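Long-range contacts in beta-glucoside phosphorylase BglX (PDB 5VQE), which probably cleaves beta-glucosides with phosphate to release glucose 1-phosphate, as a phosphorylase of glycoside hydrolase family 3: residues P10-V21 with R349-P360; T506-P514 with V523-S532. All coordinates share one frame; numbering follows the deposited sequence.

Interaction 1: residues P10-V21 with R349-P360; sequences PYNLSKEQITWV and RILGMKAKLRLP
The backbone carbonyl of R349 takes two donors: the hydroxyl of Y11, with Y11 OH 2.7 Å from R349 O, and, through a weak helical bond, the amide of M353. The phenol comes at that oxygen from its flank, at a C=O...O angle of 108°, and it can do so because the Y11 ring lies edge-on against the helix backbone. At this edge Y11 CE1 is 3.4 Å from G352 C, where no side chain intervenes. M353 then covers one ring face. Its chain turns about the CB-CG bond (chi2 -67°) and swings CE across, 3.7 Å from the centroid of the Y11 ring, a CH-pi contact, while SD sits obliquely to the same ring in a Met-aromatic contact. The R349 guanidinium bonds to N282, outside the contact. Beside Y11, K356 NZ donates to P10 O over 2.8 Å.

These contacts dock the N-terminal segment and its helix 15-27 onto helix 340-356, in keeping with a flank of the TIM-barrel domain of family 3 enzymes; the local axes pass 9.4 Å apart at 136°, about midway between perpendicular and antiparallel. S14 and Q17 start the first helix with a capping box, S14 N giving a bond of 2.9 Å to Q17 OE1 and Q17 N donating back to S14 OG. Thus held, the Q17 amide stacks nearly parallel over one face of the R358 guanidinium, and its NE2 donates to a water that in turn donates to K356 O. R358, at positive phi, closes the second helix with a Schellman motif. Two residues on, P360 lies over the W20 indole, its CG 3.5 Å from the centroid of the W20 six-membered ring. The W20 ring also brings its edge to L351 O, 3.5 Å from W20 CZ3.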
# COMPACT_ATOMS: atom_id res chain seq x y z
N PRO A 10 20.88 -0.49 -9.79
CA PRO A 10 20.26 -1.78 -9.49
C PRO A 10 20.03 -2.66 -10.73
O PRO A 10 19.23 -3.59 -10.66
CB PRO A 10 18.93 -1.37 -8.88
CG PRO A 10 18.54 -0.20 -9.72
CD PRO A 10 19.84 0.52 -10.06
N TYR A 11 20.69 -2.35 -11.84
CA TYR A 11 20.57 -3.13 -13.06
C TYR A 11 21.57 -4.29 -13.10
O TYR A 11 21.18 -5.45 -13.17
CB TYR A 11 20.74 -2.23 -14.29
CG TYR A 11 19.53 -1.36 -14.57
CD1 TYR A 11 18.45 -1.84 -15.29
CD2 TYR A 11 19.47 -0.05 -14.09
CE1 TYR A 11 17.35 -1.06 -15.53
CE2 TYR A 11 18.37 0.74 -14.33
CZ TYR A 11 17.32 0.23 -15.04
OH TYR A 11 16.22 1.03 -15.27
N ASN A 12 22.87 -3.97 -13.08
CA ASN A 12 23.91 -4.99 -13.06
C ASN A 12 23.82 -5.93 -14.27
O ASN A 12 23.99 -7.14 -14.14
CB ASN A 12 23.87 -5.81 -11.77
CG ASN A 12 23.84 -4.95 -10.52
OD1 ASN A 12 22.90 -5.01 -9.73
ND2 ASN A 12 24.87 -4.14 -10.34
N LEU A 13 23.53 -5.37 -15.44
CA LEU A 13 23.35 -6.19 -16.62
C LEU A 13 24.70 -6.61 -17.21
O LEU A 13 25.72 -5.94 -17.04
CB LEU A 13 22.54 -5.47 -17.69
CG LEU A 13 21.11 -5.08 -17.30
CD1 LEU A 13 20.40 -4.42 -18.45
CD2 LEU A 13 20.29 -6.27 -16.83
N SER A 14 24.68 -7.75 -17.89
CA SER A 14 25.85 -8.24 -18.60
C SER A 14 26.00 -7.53 -19.94
O SER A 14 25.09 -6.85 -20.43
CB SER A 14 25.73 -9.75 -18.83
OG SER A 14 24.74 -10.01 -19.80
N LYS A 15 27.17 -7.71 -20.55
CA LYS A 15 27.42 -7.15 -21.88
C LYS A 15 26.33 -7.55 -22.86
O LYS A 15 25.84 -6.72 -23.64
CB LYS A 15 28.79 -7.61 -22.39
CG LYS A 15 29.07 -7.33 -23.86
CD LYS A 15 30.45 -7.87 -24.26
CE LYS A 15 30.64 -7.94 -25.78
NZ LYS A 15 32.02 -8.40 -26.15
N GLU A 16 25.92 -8.82 -22.84
CA GLU A 16 24.94 -9.29 -23.82
C GLU A 16 23.55 -8.73 -23.54
O GLU A 16 22.78 -8.46 -24.47
CB GLU A 16 24.91 -10.82 -23.82
CG GLU A 16 23.80 -11.41 -24.66
N GLN A 17 23.19 -8.55 -22.26
CA GLN A 17 21.90 -7.96 -21.92
C GLN A 17 21.83 -6.51 -22.35
O GLN A 17 20.78 -6.03 -22.82
CB GLN A 17 21.64 -8.08 -20.42
CG GLN A 17 21.36 -9.49 -19.95
CD GLN A 17 21.29 -9.58 -18.44
OE1 GLN A 17 22.24 -9.23 -17.74
NE2 GLN A 17 20.15 -10.04 -17.93
N ILE A 18 22.93 -5.78 -22.19
CA ILE A 18 22.99 -4.39 -22.63
C ILE A 18 22.89 -4.32 -24.14
O ILE A 18 22.28 -3.40 -24.70
CB ILE A 18 24.28 -3.73 -22.09
CG1 ILE A 18 24.21 -3.67 -20.55
CG2 ILE A 18 24.45 -2.34 -22.66
CD1 ILE A 18 25.52 -3.27 -19.87
N THR A 19 23.49 -5.29 -24.84
CA THR A 19 23.37 -5.33 -26.30
C THR A 19 21.92 -5.55 -26.71
O THR A 19 21.45 -4.95 -27.69
CB THR A 19 24.29 -6.42 -26.87
OG1 THR A 19 25.65 -6.03 -26.70
CG2 THR A 19 24.04 -6.64 -28.37
N TRP A 20 21.19 -6.38 -25.97
CA TRP A 20 19.77 -6.57 -26.27
C TRP A 20 19.00 -5.26 -26.07
O TRP A 20 18.14 -4.91 -26.90
CB TRP A 20 19.17 -7.67 -25.40
CG TRP A 20 17.70 -7.83 -25.65
CD1 TRP A 20 17.12 -8.57 -26.63
CD2 TRP A 20 16.63 -7.20 -24.94
NE1 TRP A 20 15.75 -8.45 -26.57
CE2 TRP A 20 15.43 -7.61 -25.54
CE3 TRP A 20 16.58 -6.33 -23.84
CZ2 TRP A 20 14.19 -7.19 -25.08
CZ3 TRP A 20 15.35 -5.92 -23.39
CH2 TRP A 20 14.17 -6.34 -24.01
N VAL A 21 19.26 -4.54 -24.98
CA VAL A 21 18.55 -3.29 -24.73
C VAL A 21 18.77 -2.32 -25.88
O VAL A 21 17.83 -1.73 -26.41
CB VAL A 21 19.00 -2.67 -23.39
CG1 VAL A 21 18.40 -1.29 -23.22
CG2 VAL A 21 18.61 -3.56 -22.22
N ARG A 349 15.89 2.55 -19.64
CA ARG A 349 15.75 2.08 -18.27
C ARG A 349 14.58 1.11 -18.13
O ARG A 349 14.61 0.22 -17.28
CB ARG A 349 15.59 3.26 -17.31
CG ARG A 349 16.91 3.81 -16.81
CD ARG A 349 16.72 4.66 -15.57
NE ARG A 349 18.00 5.01 -14.93
CZ ARG A 349 18.66 6.15 -15.13
NH1 ARG A 349 18.20 7.07 -15.95
NH2 ARG A 349 19.80 6.36 -14.49
N ILE A 350 13.54 1.27 -18.95
CA ILE A 350 12.43 0.32 -18.96
C ILE A 350 12.88 -1.02 -19.52
O ILE A 350 12.68 -2.07 -18.90
CB ILE A 350 11.26 0.90 -19.78
CG1 ILE A 350 10.74 2.19 -19.14
CG2 ILE A 350 10.15 -0.13 -19.92
CD1 ILE A 350 9.80 2.96 -20.01
N LEU A 351 13.46 -1.01 -20.71
CA LEU A 351 13.97 -2.24 -21.30
C LEU A 351 15.02 -2.89 -20.42
O LEU A 351 15.10 -4.12 -20.37
CB LEU A 351 14.54 -1.94 -22.68
CG LEU A 351 13.53 -1.49 -23.72
CD1 LEU A 351 14.24 -0.99 -24.96
CD2 LEU A 351 12.60 -2.63 -24.05
N GLY A 352 15.82 -2.09 -19.72
CA GLY A 352 16.85 -2.66 -18.87
C GLY A 352 16.27 -3.48 -17.73
O GLY A 352 16.86 -4.48 -17.31
N MET A 353 15.12 -3.06 -17.19
CA MET A 353 14.51 -3.86 -16.13
C MET A 353 13.91 -5.14 -16.70
O MET A 353 13.91 -6.18 -16.03
CB MET A 353 13.46 -3.04 -15.38
CG MET A 353 14.06 -2.08 -14.35
SD MET A 353 14.84 -2.97 -12.98
CE MET A 353 15.96 -1.75 -12.28
N LYS A 354 13.40 -5.07 -17.93
CA LYS A 354 12.90 -6.27 -18.59
C LYS A 354 14.03 -7.26 -18.84
O LYS A 354 13.87 -8.47 -18.65
CB LYS A 354 12.19 -5.88 -19.88
CG LYS A 354 10.93 -5.07 -19.61
CD LYS A 354 10.23 -4.58 -20.86
CE LYS A 354 9.03 -3.72 -20.49
NZ LYS A 354 8.07 -3.46 -21.60
N ALA A 355 15.21 -6.75 -19.23
CA ALA A 355 16.38 -7.61 -19.39
C ALA A 355 16.87 -8.13 -18.05
O ALA A 355 17.30 -9.28 -17.94
CB ALA A 355 17.49 -6.85 -20.11
N LYS A 356 16.81 -7.30 -17.00
CA LYS A 356 17.22 -7.75 -15.67
C LYS A 356 16.41 -8.97 -15.24
O LYS A 356 16.95 -9.91 -14.66
CB LYS A 356 17.07 -6.61 -14.66
CG LYS A 356 17.50 -6.92 -13.23
CD LYS A 356 17.13 -5.76 -12.30
CE LYS A 356 17.25 -6.14 -10.83
NZ LYS A 356 18.66 -6.35 -10.44
N LEU A 357 15.11 -8.94 -15.51
CA LEU A 357 14.21 -10.05 -15.21
C LEU A 357 14.36 -11.21 -16.18
O LEU A 357 13.75 -12.26 -15.96
CB LEU A 357 12.76 -9.55 -15.25
CG LEU A 357 12.32 -8.63 -14.11
CD1 LEU A 357 11.01 -7.96 -14.45
CD2 LEU A 357 12.19 -9.42 -12.80
N ARG A 358 15.13 -11.04 -17.25
CA ARG A 358 15.30 -12.05 -18.29
C ARG A 358 13.97 -12.43 -18.93
O ARG A 358 13.72 -13.59 -19.25
CB ARG A 358 16.01 -13.30 -17.74
CG ARG A 358 17.18 -12.97 -16.84
CD ARG A 358 18.26 -14.03 -16.93
NE ARG A 358 19.12 -13.83 -18.09
CZ ARG A 358 20.38 -13.39 -18.05
NH1 ARG A 358 20.97 -13.11 -16.90
NH2 ARG A 358 21.05 -13.25 -19.18
N LEU A 359 13.10 -11.43 -19.13
CA LEU A 359 11.84 -11.69 -19.82
C LEU A 359 12.09 -12.05 -21.29
O LEU A 359 11.40 -12.92 -21.82
CB LEU A 359 10.91 -10.49 -19.73
CG LEU A 359 10.56 -10.01 -18.31
CD1 LEU A 359 9.57 -8.85 -18.36
CD2 LEU A 359 10.02 -11.16 -17.44
N PRO A 360 13.04 -11.41 -21.97
CA PRO A 360 13.22 -11.72 -23.40
C PRO A 360 13.57 -13.16 -23.66
O PRO A 360 13.17 -13.71 -24.69
CB PRO A 360 14.37 -10.78 -23.82
CG PRO A 360 14.37 -9.70 -22.82
CD PRO A 360 13.95 -10.34 -21.54
O HOH W 1 24.14 -12.61 -19.94
O HOH W 2 19.72 -10.18 -14.99

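Interaction 2: residues T506-P514 with V523-S532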
# COMPACT_ATOMS: atom_id res chain seq x y z
N THR A 506 -16.45 -1.39 29.30
CA THR A 506 -16.36 -1.26 27.85
C THR A 506 -14.94 -1.56 27.39
O THR A 506 -13.97 -1.00 27.91
CB THR A 506 -16.80 0.14 27.41
OG1 THR A 506 -18.16 0.36 27.80
CG2 THR A 506 -16.71 0.30 25.90
N LEU A 507 -14.83 -2.44 26.40
CA LEU A 507 -13.57 -2.83 25.79
C LEU A 507 -13.59 -2.43 24.32
O LEU A 507 -14.57 -2.71 23.62
CB LEU A 507 -13.35 -4.34 25.93
CG LEU A 507 -12.23 -5.00 25.13
CD1 LEU A 507 -10.88 -4.53 25.63
CD2 LEU A 507 -12.36 -6.51 25.23
N PHE A 508 -12.53 -1.77 23.85
CA PHE A 508 -12.46 -1.25 22.48
C PHE A 508 -11.32 -1.92 21.73
O PHE A 508 -10.16 -1.86 22.18
CB PHE A 508 -12.29 0.27 22.47
CG PHE A 508 -12.56 0.90 21.13
CD1 PHE A 508 -11.63 0.84 20.12
CD2 PHE A 508 -13.77 1.52 20.89
CE1 PHE A 508 -11.90 1.40 18.88
CE2 PHE A 508 -14.04 2.08 19.66
CZ PHE A 508 -13.10 2.02 18.66
N LEU A 509 -11.64 -2.56 20.61
CA LEU A 509 -10.67 -3.24 19.76
C LEU A 509 -10.65 -2.56 18.40
O LEU A 509 -11.68 -2.51 17.71
CB LEU A 509 -11.04 -4.71 19.58
CG LEU A 509 -11.39 -5.53 20.83
CD1 LEU A 509 -11.91 -6.89 20.42
CD2 LEU A 509 -10.18 -5.66 21.74
N SER A 510 -9.49 -2.05 17.99
CA SER A 510 -9.29 -1.58 16.63
C SER A 510 -8.57 -2.64 15.82
O SER A 510 -7.50 -3.11 16.21
CB SER A 510 -8.48 -0.29 16.58
OG SER A 510 -8.26 0.06 15.22
N PHE A 511 -9.16 -3.01 14.68
CA PHE A 511 -8.52 -3.91 13.73
C PHE A 511 -7.98 -3.17 12.51
O PHE A 511 -7.74 -3.78 11.46
CB PHE A 511 -9.51 -5.01 13.32
CG PHE A 511 -9.78 -6.03 14.41
CD1 PHE A 511 -10.69 -5.76 15.42
CD2 PHE A 511 -9.11 -7.24 14.42
CE1 PHE A 511 -10.94 -6.69 16.43
CE2 PHE A 511 -9.36 -8.18 15.42
CZ PHE A 511 -10.28 -7.90 16.43
N SER A 512 -7.75 -1.87 12.64
CA SER A 512 -7.09 -1.12 11.58
C SER A 512 -6.45 0.15 12.14
O SER A 512 -5.31 0.10 12.62
CB SER A 512 -8.09 -0.81 10.46
OG SER A 512 -7.41 -0.50 9.27
N ASN A 513 -7.17 1.27 12.12
CA ASN A 513 -6.60 2.56 12.51
C ASN A 513 -6.08 2.50 13.95
O ASN A 513 -6.85 2.18 14.87
CB ASN A 513 -7.67 3.64 12.37
CG ASN A 513 -7.14 5.04 12.61
OD1 ASN A 513 -6.03 5.23 13.09
ND2 ASN A 513 -7.95 6.04 12.28
N PRO A 514 -4.80 2.78 14.19
CA PRO A 514 -4.26 2.70 15.55
C PRO A 514 -4.55 3.91 16.42
O PRO A 514 -4.18 3.90 17.60
CB PRO A 514 -2.75 2.57 15.31
CG PRO A 514 -2.56 3.40 14.07
CD PRO A 514 -3.74 3.11 13.21
N VAL A 523 -12.47 5.48 26.81
CA VAL A 523 -12.34 4.04 26.93
C VAL A 523 -11.14 3.71 27.81
O VAL A 523 -10.07 4.31 27.68
CB VAL A 523 -12.21 3.41 25.53
CG1 VAL A 523 -11.63 2.01 25.59
CG2 VAL A 523 -13.59 3.36 24.84
N LYS A 524 -11.32 2.74 28.71
CA LYS A 524 -10.31 2.40 29.70
C LYS A 524 -9.45 1.20 29.29
O LYS A 524 -8.35 1.04 29.83
CB LYS A 524 -10.97 2.09 31.06
CG LYS A 524 -11.86 3.20 31.61
CD LYS A 524 -12.32 2.87 33.03
CE LYS A 524 -13.48 3.74 33.51
NZ LYS A 524 -13.24 5.20 33.32
N THR A 525 -9.93 0.36 28.38
CA THR A 525 -9.16 -0.75 27.85
C THR A 525 -9.21 -0.69 26.32
O THR A 525 -10.30 -0.70 25.74
CB THR A 525 -9.69 -2.10 28.36
OG1 THR A 525 -9.80 -2.05 29.78
CG2 THR A 525 -8.73 -3.22 27.99
N TYR A 526 -8.04 -0.60 25.69
CA TYR A 526 -7.94 -0.35 24.26
C TYR A 526 -6.82 -1.20 23.69
O TYR A 526 -5.72 -1.23 24.25
CB TYR A 526 -7.67 1.14 23.98
CG TYR A 526 -7.56 1.48 22.51
CD1 TYR A 526 -8.66 1.89 21.79
CD2 TYR A 526 -6.34 1.37 21.84
CE1 TYR A 526 -8.57 2.20 20.44
CE2 TYR A 526 -6.24 1.68 20.50
CZ TYR A 526 -7.35 2.09 19.80
OH TYR A 526 -7.26 2.39 18.45
N ILE A 527 -7.11 -1.90 22.59
CA ILE A 527 -6.16 -2.81 21.95
C ILE A 527 -6.11 -2.49 20.46
O ILE A 527 -7.15 -2.34 19.82
CB ILE A 527 -6.54 -4.29 22.17
CG1 ILE A 527 -6.49 -4.64 23.66
CG2 ILE A 527 -5.58 -5.22 21.42
CD1 ILE A 527 -7.28 -5.87 24.03
N ASN A 528 -4.90 -2.39 19.92
CA ASN A 528 -4.69 -2.22 18.49
C ASN A 528 -4.26 -3.56 17.89
O ASN A 528 -3.30 -4.17 18.36
CB ASN A 528 -3.61 -1.17 18.22
CG ASN A 528 -4.17 0.24 18.14
OD1 ASN A 528 -5.33 0.44 17.79
ND2 ASN A 528 -3.33 1.22 18.45
N ALA A 529 -4.97 -3.99 16.83
CA ALA A 529 -4.63 -5.20 16.10
C ALA A 529 -4.19 -4.95 14.66
O ALA A 529 -3.67 -5.87 14.03
CB ALA A 529 -5.83 -6.16 16.11
N TYR A 530 -4.44 -3.75 14.12
CA TYR A 530 -3.87 -3.25 12.86
C TYR A 530 -4.41 -3.92 11.60
O TYR A 530 -4.29 -3.36 10.51
CB TYR A 530 -2.34 -3.40 12.86
CG TYR A 530 -1.63 -2.93 14.10
CD1 TYR A 530 -1.47 -1.58 14.36
CD2 TYR A 530 -1.10 -3.84 15.00
CE1 TYR A 530 -0.81 -1.14 15.49
CE2 TYR A 530 -0.44 -3.42 16.14
CZ TYR A 530 -0.30 -2.07 16.38
OH TYR A 530 0.36 -1.64 17.51
N THR A 531 -4.96 -5.13 11.72
CA THR A 531 -5.41 -5.90 10.58
C THR A 531 -6.71 -6.61 10.91
O THR A 531 -6.83 -7.21 11.98
CB THR A 531 -4.37 -6.96 10.19
OG1 THR A 531 -3.09 -6.34 10.01
CG2 THR A 531 -4.78 -7.68 8.92
N SER A 532 -7.67 -6.57 9.98
CA SER A 532 -8.96 -7.24 10.17
C SER A 532 -9.02 -8.44 9.22
O SER A 532 -9.56 -8.36 8.12
CB SER A 532 -10.12 -6.29 9.94
OG SER A 532 -11.34 -6.91 10.34
O HOH W 3 -14.01 1.62 28.90
O HOH W 4 -5.87 -2.77 8.36
O HOH W 5 -5.00 -1.14 15.08
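Two neighbouring parallel strands, 506-510 and 525-528, run side by side inside a six-stranded mixed sheet, at 14° to one another. Four backbone bonds alternate between them: F508 N to T525 O, I527 N to F508 O, S510 N to I527 O, and A529 N to S510 O, the last the shortest at 2.7 Å. On one face F508 and Y526 point the same way; their planes are 12° apart, but the rings have slid so far that the centroids stand 5.5 Å apart and overlap is slight. V523 closes beside this pair, its CG1 3.6 Å from F508 CB. On the other face methyl groups meet: L509 CD2 touches I527 CD1 at 3.7 Å, and L507 CD1 presses tightly on T525 CG2 at 3.5 Å.

Such a sheet is consistent with the alpha/beta domain that follows the barrel in family 3 enzymes, and helix 534-544 packs on the I527 side, M540 touching I527, A529 and F511. Where the strands end, polar groups tie the turns together. S510 OG, anti to its amide nitrogen (chi1 176°), accepts from S512 N in an ST turn and donates to N513 O over 2.6 Å. N528 ND2 donates to P514 O over 2.9 Å, in the carbonyl plane on a lone pair, while N528 OD1 receives a weak bond from Y526 OH. A water accepts from Y530 N and lies within bonding distance of S512 O. Beyond these turns, Y530 O and T531 OG1 bond to S112, and N513 OD1 to Y515 N and N161 ND2.

Interactions 1 and 2 lie on opposite sides of the chain's centre, their own centres 47 Å apart and their nearest atoms about 28 Å apart, so neither touches the other. The residues lining the 2-deoxy-2-fluoroglucose pocket, from M63 to F318, all fall in the sequence between the two segments of interaction 1, which therefore joins the stretches that flank that region in sequence; none belongs to any of the four segments. Interaction 2 follows later in the chain and joins segments whose nearest ends are nine residues apart, yet its turns reach back to S112 and N161, both within the sequence span enclosed by interaction 1.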